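Local coordinates for protein UDP-glucose:anthocyanidin 3-O-glucosyltransferase (Clitoria ternatea, PDB 4WHM) that is a glycosyltransferase of the GT-B class, built from two Rossmann-like domains that face each other across a cleft, here occupied by UDP, at residues G338-H343 and V357-R362; F12-H17 and E80-F85; A133-V138 and V209-F214; V297-E302 and S324-S329. All coordinates share one frame; numbering follows the deposited sequence. Where two conformers were deposited one is given.

Contact 1: residues G338-H343 and V357-R362; sequences GVFVTH and VPMICR. With UDP (uridine-5'-diphosphate), chain B.
Phe340, Val341 and Thr342 pair in parallel register with Met359, Ile360 and Cys361 in a beta-alpha-beta unit of the C-terminal Rossmann-like domain, helix 346-354 making the crossover. Four backbone bonds pass back and forth: Phe340 N to Pro358 O (2.9 Å), Ile360 N to Phe340 O, Thr342 N to Ile360 O, and lastly Arg362 N to Thr342 O, nearly straight at 172°. On one face Phe340 CB touches both Val357 CG1 (3.8 Å) and Met359 CG (3.9 Å). Met359 runs alongside Phe340, its CG anti to the carbonyl carbon (chi1 -70°) and the chain extended at chi2, which leaves SD 5.5 Å from the centroid of the Phe340 ring, an oblique Met-aromatic contact. Thr342 CB lies over a face of the same ring. On the other face of the sheet Ile360 CD1 reaches across to Val339 CG2 (3.8 Å). Just beyond the strand end His343 NE2 donates to two oxygens of UDP, O3B (2.9 Å) and O3A (3.0 Å), so one N-H is shared by the terminal phosphate and the bridging oxygen. Strand 266-270 continues the sheet through Tyr268, helix 368-379 packs on Met359 and Cys361, and helix 392-403 meets Val341 and Ile360.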
# COMPACT_ATOMS: atom_id res chain seq x y z
N GLY A 338 7.19 -17.54 9.94
CA GLY A 338 8.41 -17.00 10.51
C GLY A 338 9.09 -15.95 9.66
O GLY A 338 9.95 -15.20 10.14
N VAL A 339 8.74 -15.89 8.38
CA VAL A 339 9.27 -14.86 7.50
C VAL A 339 8.31 -14.63 6.33
O VAL A 339 7.61 -15.55 5.91
CB VAL A 339 10.69 -15.24 6.97
CG1 VAL A 339 10.60 -16.43 6.03
CG2 VAL A 339 11.34 -14.05 6.28
N PHE A 340 8.26 -13.39 5.84
CA PHE A 340 7.41 -13.01 4.72
C PHE A 340 8.36 -12.56 3.62
O PHE A 340 9.09 -11.58 3.79
CB PHE A 340 6.51 -11.84 5.14
CG PHE A 340 5.61 -11.31 4.05
CD1 PHE A 340 5.26 -12.07 2.94
CD2 PHE A 340 5.10 -10.02 4.16
CE1 PHE A 340 4.41 -11.56 1.96
CE2 PHE A 340 4.25 -9.50 3.19
CZ PHE A 340 3.90 -10.27 2.09
N VAL A 341 8.36 -13.28 2.51
CA VAL A 341 9.17 -12.91 1.37
C VAL A 341 8.26 -12.06 0.48
O VAL A 341 7.26 -12.55 -0.05
CB VAL A 341 9.66 -14.16 0.64
CG1 VAL A 341 10.56 -13.78 -0.52
CG2 VAL A 341 10.40 -15.07 1.63
N THR A 342 8.60 -10.78 0.34
CA THR A 342 7.64 -9.82 -0.19
C THR A 342 8.24 -8.84 -1.20
O THR A 342 9.45 -8.59 -1.20
CB THR A 342 7.03 -8.99 0.96
OG1 THR A 342 6.16 -7.98 0.43
CG2 THR A 342 8.12 -8.32 1.78
N HIS A 343 7.38 -8.29 -2.04
CA HIS A 343 7.80 -7.25 -2.98
C HIS A 343 7.78 -5.88 -2.31
O HIS A 343 8.21 -4.90 -2.90
CB HIS A 343 6.90 -7.25 -4.22
CG HIS A 343 5.51 -6.73 -3.96
ND1 HIS A 343 4.73 -7.17 -2.91
CD2 HIS A 343 4.77 -5.82 -4.63
CE1 HIS A 343 3.57 -6.55 -2.94
NE2 HIS A 343 3.56 -5.72 -3.98
N VAL A 357 5.91 -10.19 11.81
CA VAL A 357 6.61 -11.07 10.87
C VAL A 357 7.75 -10.34 10.16
O VAL A 357 7.51 -9.34 9.48
CB VAL A 357 5.63 -11.65 9.84
CG1 VAL A 357 6.36 -12.51 8.83
CG2 VAL A 357 4.56 -12.45 10.55
N PRO A 358 8.99 -10.84 10.31
CA PRO A 358 10.13 -10.20 9.64
C PRO A 358 10.10 -10.52 8.15
O PRO A 358 9.39 -11.45 7.74
CB PRO A 358 11.34 -10.84 10.31
CG PRO A 358 10.85 -12.20 10.71
CD PRO A 358 9.42 -12.00 11.13
N MET A 359 10.84 -9.75 7.35
CA MET A 359 10.69 -9.85 5.90
C MET A 359 12.00 -10.03 5.15
O MET A 359 13.07 -9.60 5.59
CB MET A 359 9.98 -8.60 5.36
CG MET A 359 8.52 -8.54 5.73
SD MET A 359 7.80 -6.92 5.49
CE MET A 359 8.32 -6.09 6.99
N ILE A 360 11.91 -10.70 4.00
CA ILE A 360 12.99 -10.74 3.02
C ILE A 360 12.45 -10.01 1.82
O ILE A 360 11.40 -10.38 1.28
CB ILE A 360 13.36 -12.19 2.62
CG1 ILE A 360 14.00 -12.92 3.80
CG2 ILE A 360 14.32 -12.20 1.41
CD1 ILE A 360 14.01 -14.43 3.65
N CYS A 361 13.14 -8.95 1.41
CA CYS A 361 12.57 -7.98 0.48
C CYS A 361 13.19 -8.03 -0.92
O CYS A 361 14.42 -8.05 -1.06
CB CYS A 361 12.79 -6.58 1.04
SG CYS A 361 12.07 -6.33 2.69
N ARG A 362 12.34 -8.04 -1.94
CA ARG A 362 12.81 -7.88 -3.32
C ARG A 362 11.87 -6.86 -3.94
O ARG A 362 10.85 -7.24 -4.53
CB ARG A 362 12.74 -9.21 -4.09
CG ARG A 362 13.62 -9.32 -5.36
CD ARG A 362 13.36 -8.20 -6.38
NE ARG A 362 13.77 -8.55 -7.74
CZ ARG A 362 13.82 -7.68 -8.74
NH1 ARG A 362 13.51 -6.40 -8.54
NH2 ARG A 362 14.19 -8.08 -9.95
N1 UDP B . -3.28 -10.27 -1.11
C2 UDP B . -4.09 -11.33 -0.63
N3 UDP B . -3.89 -12.58 -1.06
C4 UDP B . -2.92 -12.86 -1.94
C5 UDP B . -2.10 -11.84 -2.44
C6 UDP B . -2.30 -10.53 -2.00
O2 UDP B . -5.01 -11.10 0.19
O4 UDP B . -2.78 -14.05 -2.32
C1' UDP B . -3.51 -8.91 -0.63
C2' UDP B . -2.51 -8.47 0.43
O2' UDP B . -2.87 -8.96 1.73
C3' UDP B . -2.56 -6.96 0.32
C4' UDP B . -2.81 -6.74 -1.16
O4' UDP B . -3.33 -7.96 -1.69
O3' UDP B . -3.70 -6.45 1.04
C5' UDP B . -1.50 -6.45 -1.86
O5' UDP B . -1.29 -5.05 -1.90
PA UDP B . 0.19 -4.46 -1.81
O1A UDP B . 0.07 -2.97 -1.54
O2A UDP B . 0.99 -5.29 -0.84
O3A UDP B . 0.84 -4.77 -3.27
PB UDP B . 0.19 -4.69 -4.76
O1B UDP B . -0.70 -3.47 -4.80
O2B UDP B . -0.52 -6.02 -4.97
O3B UDP B . 1.43 -4.57 -5.62

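Contact 2: residues F12-H17 and E80-F85; sequences FPFGSH and EKLDLF. With UDP (uridine-5'-diphosphate), chain B.
Leu82 drives its CD2 methyl onto the face of the Phe14 ring, 3.4 Å from the centroid and only 8° off the normal, a CH-pi contact near the ring centre. The same ring meets Phe85 differently: CB of Phe85 stands at its edge, close to the ring plane, 3.8 Å from Phe14 CZ. That CZ also comes within 3.3 Å of Lys81 O, approached obliquely, which places the far end of the ring against the helix backbone. Phe12 crosses Leu82 at about a right angle, with CZ of Phe12 4.0 Å from CD2 of Leu82, so this one methyl touches two aromatic rings. Phe14 in turn sets its CD2 over the centre of the Phe12 face. The second CH-pi contact is formed by Pro13, whose CG lies 3.6 Å from the centroid of the Phe85 ring, 2° off its normal; CG of Phe85 stands anti to the backbone N (chi1 175°), which carries the ring out to the proline. Pro13 is the centre of an inverse gamma turn closed by Phe14 N and Phe12 O. No hydrogen bond joins the two segments; the grip is mainly apolar and aromatic. Farther along the loop Ser16 OG donates to UDP O1B (2.6 Å), so the aromatic cluster and the ligand contact share one short loop. This loop leads from strand 6-10 to helix 18-31 in the N-terminal domain, Pro13 and Phe85 both touch Thr42 of strand 36-42, and Phe192 of helix 191-197 packs on Phe12 and Leu82.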
# COMPACT_ATOMS: atom_id res chain seq x y z
N PHE A 12 -8.11 6.26 -6.02
CA PHE A 12 -7.34 5.94 -7.21
C PHE A 12 -7.90 4.56 -7.56
O PHE A 12 -7.71 3.61 -6.80
CB PHE A 12 -5.86 5.89 -6.85
CG PHE A 12 -4.94 5.73 -8.03
CD1 PHE A 12 -4.99 6.61 -9.11
CD2 PHE A 12 -4.00 4.71 -8.05
CE1 PHE A 12 -4.14 6.46 -10.20
CE2 PHE A 12 -3.12 4.55 -9.14
CZ PHE A 12 -3.19 5.43 -10.21
N PRO A 13 -8.63 4.45 -8.68
CA PRO A 13 -9.53 3.29 -8.82
C PRO A 13 -8.83 2.02 -9.29
O PRO A 13 -9.25 1.39 -10.27
CB PRO A 13 -10.53 3.76 -9.87
CG PRO A 13 -9.74 4.70 -10.73
CD PRO A 13 -8.83 5.44 -9.75
N PHE A 14 -7.79 1.63 -8.55
CA PHE A 14 -6.96 0.50 -8.94
C PHE A 14 -6.52 -0.36 -7.78
O PHE A 14 -5.91 0.14 -6.83
CB PHE A 14 -5.73 1.01 -9.68
CG PHE A 14 -6.07 1.74 -10.93
CD1 PHE A 14 -6.44 1.03 -12.07
CD2 PHE A 14 -6.08 3.13 -10.96
CE1 PHE A 14 -6.78 1.70 -13.24
CE2 PHE A 14 -6.42 3.80 -12.13
CZ PHE A 14 -6.78 3.08 -13.27
N GLY A 15 -6.85 -1.65 -7.87
CA GLY A 15 -6.33 -2.67 -6.98
C GLY A 15 -6.21 -2.30 -5.52
O GLY A 15 -7.20 -1.96 -4.87
N SER A 16 -4.99 -2.33 -5.00
CA SER A 16 -4.80 -2.24 -3.56
C SER A 16 -4.95 -0.83 -3.01
O SER A 16 -4.87 -0.63 -1.80
CB SER A 16 -3.44 -2.80 -3.17
OG SER A 16 -2.43 -1.93 -3.65
N HIS A 17 -5.16 0.16 -3.88
CA HIS A 17 -5.50 1.49 -3.40
C HIS A 17 -6.95 1.53 -2.89
O HIS A 17 -7.34 2.45 -2.17
CB HIS A 17 -5.37 2.53 -4.52
CG HIS A 17 -3.96 2.97 -4.77
ND1 HIS A 17 -3.49 4.20 -4.37
CD2 HIS A 17 -2.92 2.35 -5.38
CE1 HIS A 17 -2.22 4.32 -4.72
NE2 HIS A 17 -1.85 3.21 -5.33
N GLU A 80 -0.60 1.66 -18.22
CA GLU A 80 -1.51 2.17 -19.24
C GLU A 80 -2.90 2.55 -18.68
O GLU A 80 -3.40 3.66 -18.94
CB GLU A 80 -1.66 1.22 -20.44
CG GLU A 80 -2.56 1.84 -21.52
CD GLU A 80 -2.56 1.09 -22.83
OE1 GLU A 80 -1.69 0.22 -23.05
OE2 GLU A 80 -3.45 1.40 -23.65
N LYS A 81 -3.51 1.66 -17.92
CA LYS A 81 -4.84 1.97 -17.40
C LYS A 81 -4.79 3.13 -16.42
O LYS A 81 -5.76 3.90 -16.29
CB LYS A 81 -5.51 0.73 -16.78
CG LYS A 81 -5.87 -0.33 -17.83
CD LYS A 81 -6.52 -1.56 -17.19
CE LYS A 81 -6.93 -2.57 -18.26
NZ LYS A 81 -7.63 -3.76 -17.69
N LEU A 82 -3.67 3.26 -15.72
CA LEU A 82 -3.52 4.37 -14.78
C LEU A 82 -3.50 5.68 -15.55
O LEU A 82 -4.19 6.64 -15.19
CB LEU A 82 -2.24 4.23 -13.94
CG LEU A 82 -1.92 2.86 -13.31
CD1 LEU A 82 -0.74 2.96 -12.34
CD2 LEU A 82 -3.11 2.27 -12.63
N ASP A 83 -2.70 5.72 -16.62
CA ASP A 83 -2.64 6.91 -17.48
C ASP A 83 -4.01 7.27 -18.05
O ASP A 83 -4.39 8.44 -18.09
CB ASP A 83 -1.67 6.69 -18.64
CG ASP A 83 -0.21 6.69 -18.20
OD1 ASP A 83 0.10 7.19 -17.10
OD2 ASP A 83 0.64 6.20 -18.98
N LEU A 84 -4.75 6.27 -18.52
CA LEU A 84 -6.03 6.52 -19.18
C LEU A 84 -7.05 7.08 -18.20
O LEU A 84 -7.82 7.98 -18.55
CB LEU A 84 -6.56 5.26 -19.87
CG LEU A 84 -5.74 4.79 -21.07
CD1 LEU A 84 -6.21 3.42 -21.56
CD2 LEU A 84 -5.80 5.81 -22.20
N PHE A 85 -7.05 6.56 -16.98
CA PHE A 85 -7.95 7.14 -15.99
C PHE A 85 -7.56 8.58 -15.66
O PHE A 85 -8.40 9.47 -15.65
CB PHE A 85 -8.01 6.33 -14.70
CG PHE A 85 -8.85 7.00 -13.65
CD1 PHE A 85 -10.23 7.05 -13.78
CD2 PHE A 85 -8.25 7.64 -12.57
CE1 PHE A 85 -11.01 7.69 -12.81
CE2 PHE A 85 -9.01 8.29 -11.61
CZ PHE A 85 -10.40 8.32 -11.73
N1 UDP B . -3.28 -10.27 -1.11
C2 UDP B . -4.09 -11.33 -0.63
N3 UDP B . -3.89 -12.58 -1.06
C4 UDP B . -2.92 -12.86 -1.94
C5 UDP B . -2.10 -11.84 -2.44
C6 UDP B . -2.30 -10.53 -2.00
O2 UDP B . -5.01 -11.10 0.19
O4 UDP B . -2.78 -14.05 -2.32
C1' UDP B . -3.51 -8.91 -0.63
C2' UDP B . -2.51 -8.47 0.43
O2' UDP B . -2.87 -8.96 1.73
C3' UDP B . -2.56 -6.96 0.32
C4' UDP B . -2.81 -6.74 -1.16
O4' UDP B . -3.33 -7.96 -1.69
O3' UDP B . -3.70 -6.45 1.04
C5' UDP B . -1.50 -6.45 -1.86
O5' UDP B . -1.29 -5.05 -1.90
PA UDP B . 0.19 -4.46 -1.81
O1A UDP B . 0.07 -2.97 -1.54
O2A UDP B . 0.99 -5.29 -0.84
O3A UDP B . 0.84 -4.77 -3.27
PB UDP B . 0.19 -4.69 -4.76
O1B UDP B . -0.70 -3.47 -4.80
O2B UDP B . -0.52 -6.02 -4.97
O3B UDP B . 1.43 -4.57 -5.62

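Contact 3: residues A133-V138 and V209-F214; sequences AFWPNV and VVVNFF
Val210 O takes a bond from Trp135 N of the neighbouring strand (2.8 Å) and a longer CA-H...O contact from Phe134 CA (3.5 Å). Ala133 O is held in the same manner, by Val210 N (2.8 Å, 170° at the hydrogen) and by the CA-H of Val209. A third bond, Asn212 N to Trp135 O (3.0 Å), closes the ladder between parallel strands 131-135 and 208-211 of the N-terminal Rossmann-like sheet. Beyond it Asn212 is the centre of an inverse gamma turn, whose bond from Phe213 N to Val211 O is weak. On one face the Phe134 ring leans across the partner strand: its CD1 comes to 4.1 Å from Val210 CG1, and its CZ to 3.7 Å from Asn212 OD1. That oxygen lies at the ring edge, the amide plane turned 59° from the ring. Pro20, Leu21 and Leu24 of helix 18-31 also touch Phe134 there. Trp135 points to the other face, where Asn137 OD1 rests over its ring and Val138 O accepts from NE1 almost in line (178°). Past the strand ends a water receives a bond from Asn212 ND2 (2.9 Å) and donates one to Pro136 O (2.7 Å). Three backbone bonds thus join the strands, the buried indole N-H is met within its own segment, and the water adds a bridge just past the last ladder bond.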
# COMPACT_ATOMS: atom_id res chain seq x y z
N ALA A 133 -6.28 14.82 1.25
CA ALA A 133 -5.54 13.82 0.48
C ALA A 133 -5.23 12.60 1.33
O ALA A 133 -4.75 12.72 2.46
CB ALA A 133 -4.24 14.42 -0.09
N PHE A 134 -5.50 11.42 0.77
CA PHE A 134 -5.29 10.16 1.46
C PHE A 134 -4.05 9.48 0.89
O PHE A 134 -3.87 9.43 -0.33
CB PHE A 134 -6.52 9.27 1.27
CG PHE A 134 -6.41 7.91 1.91
CD1 PHE A 134 -6.37 7.78 3.29
CD2 PHE A 134 -6.39 6.77 1.13
CE1 PHE A 134 -6.29 6.51 3.89
CE2 PHE A 134 -6.30 5.50 1.70
CZ PHE A 134 -6.25 5.38 3.09
N TRP A 135 -3.19 8.96 1.77
CA TRP A 135 -1.89 8.43 1.34
C TRP A 135 -1.72 6.98 1.80
O TRP A 135 -1.36 6.73 2.95
CB TRP A 135 -0.76 9.29 1.92
CG TRP A 135 0.59 8.93 1.38
CD1 TRP A 135 1.51 8.10 1.94
CD2 TRP A 135 1.16 9.39 0.15
NE1 TRP A 135 2.62 8.01 1.13
CE2 TRP A 135 2.42 8.81 0.03
CE3 TRP A 135 0.71 10.26 -0.85
CZ2 TRP A 135 3.26 9.05 -1.06
CZ3 TRP A 135 1.54 10.50 -1.93
CH2 TRP A 135 2.80 9.90 -2.03
N PRO A 136 -2.00 6.02 0.90
CA PRO A 136 -1.89 4.61 1.25
C PRO A 136 -0.56 3.99 0.81
O PRO A 136 -0.37 2.78 0.97
CB PRO A 136 -3.04 3.98 0.45
CG PRO A 136 -3.04 4.77 -0.83
CD PRO A 136 -2.69 6.20 -0.40
N ASN A 137 0.34 4.79 0.25
CA ASN A 137 1.65 4.28 -0.15
C ASN A 137 2.62 4.32 1.02
O ASN A 137 2.24 4.73 2.11
CB ASN A 137 2.18 5.11 -1.31
CG ASN A 137 1.07 5.49 -2.26
OD1 ASN A 137 0.67 6.66 -2.33
ND2 ASN A 137 0.52 4.49 -2.95
N VAL A 138 3.86 3.89 0.80
CA VAL A 138 4.85 3.92 1.87
C VAL A 138 4.93 5.35 2.40
O VAL A 138 5.07 6.32 1.65
CB VAL A 138 6.23 3.37 1.42
CG1 VAL A 138 6.75 4.13 0.25
CG2 VAL A 138 7.24 3.45 2.56
N VAL A 209 -3.56 15.98 5.14
CA VAL A 209 -3.09 14.77 4.49
C VAL A 209 -3.25 13.64 5.51
O VAL A 209 -2.77 13.75 6.64
CB VAL A 209 -1.62 14.88 4.07
CG1 VAL A 209 -1.13 13.53 3.58
CG2 VAL A 209 -1.46 15.91 2.95
N VAL A 210 -3.95 12.58 5.11
CA VAL A 210 -4.20 11.46 6.01
C VAL A 210 -3.36 10.27 5.57
O VAL A 210 -3.55 9.74 4.47
CB VAL A 210 -5.67 11.07 5.97
CG1 VAL A 210 -5.91 9.82 6.81
CG2 VAL A 210 -6.52 12.25 6.46
N VAL A 211 -2.43 9.85 6.43
CA VAL A 211 -1.52 8.77 6.11
C VAL A 211 -2.05 7.48 6.70
O VAL A 211 -2.39 7.42 7.89
CB VAL A 211 -0.10 9.05 6.65
CG1 VAL A 211 0.83 7.87 6.38
CG2 VAL A 211 0.46 10.33 6.02
N ASN A 212 -2.11 6.44 5.87
CA ASN A 212 -2.67 5.15 6.24
C ASN A 212 -1.61 4.32 6.95
O ASN A 212 -1.25 3.23 6.50
CB ASN A 212 -3.11 4.42 4.96
CG ASN A 212 -4.06 3.29 5.22
OD1 ASN A 212 -5.03 3.43 5.96
ND2 ASN A 212 -3.79 2.13 4.61
N PHE A 213 -1.09 4.84 8.06
CA PHE A 213 0.01 4.15 8.73
C PHE A 213 0.10 4.54 10.20
O PHE A 213 -0.81 5.18 10.74
CB PHE A 213 1.32 4.45 7.98
CG PHE A 213 2.39 3.43 8.24
CD1 PHE A 213 2.15 2.08 8.00
CD2 PHE A 213 3.63 3.82 8.73
CE1 PHE A 213 3.12 1.13 8.25
CE2 PHE A 213 4.61 2.86 8.99
CZ PHE A 213 4.36 1.52 8.75
N PHE A 214 1.18 4.14 10.86
CA PHE A 214 1.39 4.44 12.27
C PHE A 214 2.50 5.46 12.42
O PHE A 214 3.65 5.20 12.03
CB PHE A 214 1.77 3.16 13.02
CG PHE A 214 0.84 2.01 12.76
CD1 PHE A 214 -0.34 1.90 13.48
CD2 PHE A 214 1.13 1.06 11.79
CE1 PHE A 214 -1.21 0.84 13.25
CE2 PHE A 214 0.27 0.00 11.55
CZ PHE A 214 -0.91 -0.10 12.27
O HOH W 1 -1.70 1.18 2.76

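Contact 4: residues V297-E302 and S324-S329; sequences VWALKE and SWVPQS. With UDP (uridine-5'-diphosphate), chain B.
Val326 keeps CG1 anti to its carbonyl carbon (chi1 -59°) and Val297 has CG1 opposite its own backbone N (chi1 177°), which brings these two methyl carbons to 4.2 Å. The second Val326 branch, CG2, meets Ala299 CB. Trp325, Val326 and Pro327 open the PSPG box, the signature of plant glycosyltransferases of this family, recognisable from the sequence; these first residues lead from strand 320-323 into helix 328-332 and lie against the end of strand 296-299. Val326 grips the uracil of UDP through its backbone: its O accepts from N3 (2.7 Å) and its N donates to O4 (3.2 Å), a two-point match to the base edge. The indole of Trp325 lies over the uracil, N3 being 3.2 Å above the indole plane. Gln328 CB packs on the ribose O2', while the Gln328 amide hydrogen-bonds Tyr268, Ser348 and Glu351. At the outer end Leu300 O receives the CA-H of Ser324 almost head-on (3.3 Å, 176° at the hydrogen). No direct hydrogen bond joins the segments; two waters do so instead. One lies between Leu300 O and Ser324 OG, and the other sits 2.8 Å from Glu302 OE2 and 2.7 Å from Ser324 OG.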
# COMPACT_ATOMS: atom_id res chain seq x y z
N VAL A 297 4.56 -21.43 2.30
CA VAL A 297 3.34 -21.18 1.55
C VAL A 297 3.68 -20.11 0.51
O VAL A 297 4.17 -19.03 0.85
CB VAL A 297 2.20 -20.67 2.45
CG1 VAL A 297 0.96 -20.36 1.60
CG2 VAL A 297 1.86 -21.70 3.53
N TRP A 298 3.44 -20.43 -0.77
CA TRP A 298 3.75 -19.51 -1.86
C TRP A 298 2.45 -19.20 -2.58
O TRP A 298 1.86 -20.08 -3.23
CB TRP A 298 4.77 -20.15 -2.82
CG TRP A 298 5.32 -19.23 -3.90
CD1 TRP A 298 4.99 -17.91 -4.11
CD2 TRP A 298 6.29 -19.56 -4.90
NE1 TRP A 298 5.70 -17.41 -5.19
CE2 TRP A 298 6.50 -18.41 -5.70
CE3 TRP A 298 7.01 -20.73 -5.20
CZ2 TRP A 298 7.40 -18.39 -6.77
CZ3 TRP A 298 7.89 -20.71 -6.28
CH2 TRP A 298 8.08 -19.55 -7.04
N ALA A 299 1.98 -17.97 -2.44
CA ALA A 299 0.83 -17.49 -3.18
C ALA A 299 1.36 -16.97 -4.51
O ALA A 299 2.12 -16.00 -4.55
CB ALA A 299 0.11 -16.40 -2.42
N LEU A 300 0.96 -17.64 -5.58
CA LEU A 300 1.55 -17.46 -6.90
C LEU A 300 0.43 -17.55 -7.93
O LEU A 300 -0.34 -18.51 -7.91
CB LEU A 300 2.56 -18.59 -7.16
CG LEU A 300 3.22 -18.67 -8.53
CD1 LEU A 300 4.05 -17.43 -8.76
CD2 LEU A 300 4.09 -19.91 -8.64
N LYS A 301 0.32 -16.57 -8.82
CA LYS A 301 -0.72 -16.61 -9.85
C LYS A 301 -0.63 -17.89 -10.67
O LYS A 301 0.48 -18.32 -10.99
CB LYS A 301 -0.64 -15.40 -10.78
CG LYS A 301 -0.99 -14.10 -10.09
CD LYS A 301 -0.83 -12.90 -11.01
CE LYS A 301 -1.24 -11.62 -10.28
NZ LYS A 301 -1.00 -10.40 -11.10
N GLU A 302 -1.77 -18.49 -11.00
CA GLU A 302 -1.72 -19.82 -11.62
C GLU A 302 -1.11 -19.79 -13.02
O GLU A 302 -0.68 -20.82 -13.53
CB GLU A 302 -3.10 -20.53 -11.62
CG GLU A 302 -4.22 -19.84 -12.38
CD GLU A 302 -5.40 -20.76 -12.65
OE1 GLU A 302 -5.72 -20.98 -13.83
OE2 GLU A 302 -6.03 -21.26 -11.69
N SER A 324 -2.94 -20.23 -5.59
CA SER A 324 -3.18 -19.02 -6.38
C SER A 324 -3.49 -17.79 -5.54
O SER A 324 -3.16 -16.67 -5.92
CB SER A 324 -4.31 -19.26 -7.40
OG SER A 324 -3.94 -20.25 -8.34
N TRP A 325 -4.14 -18.00 -4.40
CA TRP A 325 -4.61 -16.90 -3.56
C TRP A 325 -4.77 -17.37 -2.11
O TRP A 325 -5.23 -18.49 -1.86
CB TRP A 325 -5.94 -16.37 -4.09
CG TRP A 325 -6.48 -15.20 -3.33
CD1 TRP A 325 -7.37 -15.22 -2.29
CD2 TRP A 325 -6.15 -13.82 -3.55
NE1 TRP A 325 -7.61 -13.94 -1.85
CE2 TRP A 325 -6.88 -13.06 -2.60
CE3 TRP A 325 -5.32 -13.15 -4.45
CZ2 TRP A 325 -6.80 -11.67 -2.53
CZ3 TRP A 325 -5.23 -11.77 -4.38
CH2 TRP A 325 -5.97 -11.04 -3.43
N VAL A 326 -4.38 -16.52 -1.16
CA VAL A 326 -4.56 -16.82 0.26
C VAL A 326 -5.20 -15.62 0.94
O VAL A 326 -5.12 -14.51 0.43
CB VAL A 326 -3.23 -17.12 0.97
CG1 VAL A 326 -2.52 -18.29 0.33
CG2 VAL A 326 -2.33 -15.89 0.94
N PRO A 327 -5.86 -15.85 2.09
CA PRO A 327 -6.27 -14.72 2.92
C PRO A 327 -5.01 -14.18 3.59
O PRO A 327 -4.68 -14.60 4.70
CB PRO A 327 -7.21 -15.37 3.95
CG PRO A 327 -6.76 -16.80 4.02
CD PRO A 327 -6.30 -17.15 2.64
N GLN A 328 -4.30 -13.30 2.90
CA GLN A 328 -2.93 -12.97 3.32
C GLN A 328 -2.84 -12.37 4.73
O GLN A 328 -1.95 -12.73 5.49
CB GLN A 328 -2.21 -12.08 2.30
CG GLN A 328 -0.85 -11.58 2.79
CD GLN A 328 -0.06 -10.86 1.72
OE1 GLN A 328 0.20 -11.41 0.66
NE2 GLN A 328 0.34 -9.61 2.01
N SER A 329 -3.75 -11.47 5.09
CA SER A 329 -3.66 -10.85 6.41
C SER A 329 -3.84 -11.90 7.52
O SER A 329 -3.21 -11.80 8.58
CB SER A 329 -4.67 -9.71 6.57
OG SER A 329 -5.98 -10.22 6.55
N1 UDP B . -3.28 -10.27 -1.11
C2 UDP B . -4.09 -11.33 -0.63
N3 UDP B . -3.89 -12.58 -1.06
C4 UDP B . -2.92 -12.86 -1.94
C5 UDP B . -2.10 -11.84 -2.44
C6 UDP B . -2.30 -10.53 -2.00
O2 UDP B . -5.01 -11.10 0.19
O4 UDP B . -2.78 -14.05 -2.32
C1' UDP B . -3.51 -8.91 -0.63
C2' UDP B . -2.51 -8.47 0.43
O2' UDP B . -2.87 -8.96 1.73
C3' UDP B . -2.56 -6.96 0.32
C4' UDP B . -2.81 -6.74 -1.16
O4' UDP B . -3.33 -7.96 -1.69
O3' UDP B . -3.70 -6.45 1.04
C5' UDP B . -1.50 -6.45 -1.86
O5' UDP B . -1.29 -5.05 -1.90
PA UDP B . 0.19 -4.46 -1.81
O1A UDP B . 0.07 -2.97 -1.54
O2A UDP B . 0.99 -5.29 -0.84
O3A UDP B . 0.84 -4.77 -3.27
PB UDP B . 0.19 -4.69 -4.76
O1B UDP B . -0.70 -3.47 -4.80
O2B UDP B . -0.52 -6.02 -4.97
O3B UDP B . 1.43 -4.57 -5.62
O HOH W 2 -1.19 -21.22 -8.33
O HOH W 3 -5.63 -22.22 -9.14

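Along the chain the contacts follow in series: contacts 2 and 3 lie in the N-terminal Rossmann-like domain, contacts 4 and 1 in the C-terminal one. Contacts 2 and 3, centres about 17 Å apart, touch where His17 packs on Pro136 and Asn137. Contacts 4 and 1, about 14 Å apart, reach one six-stranded sheet and meet where Phe340 CZ lies 3.6 Å from Gln328 NE2. Contacts 1 and 2 are on opposite sides of the chain centre, about 26 Å between centres, yet both reach UDP. Base and diphosphate are thus held by the C-terminal domain, with one loop of the N-terminal domain joining in at the phosphate, as suits a cleft-bound nucleotide in a GT-B fold.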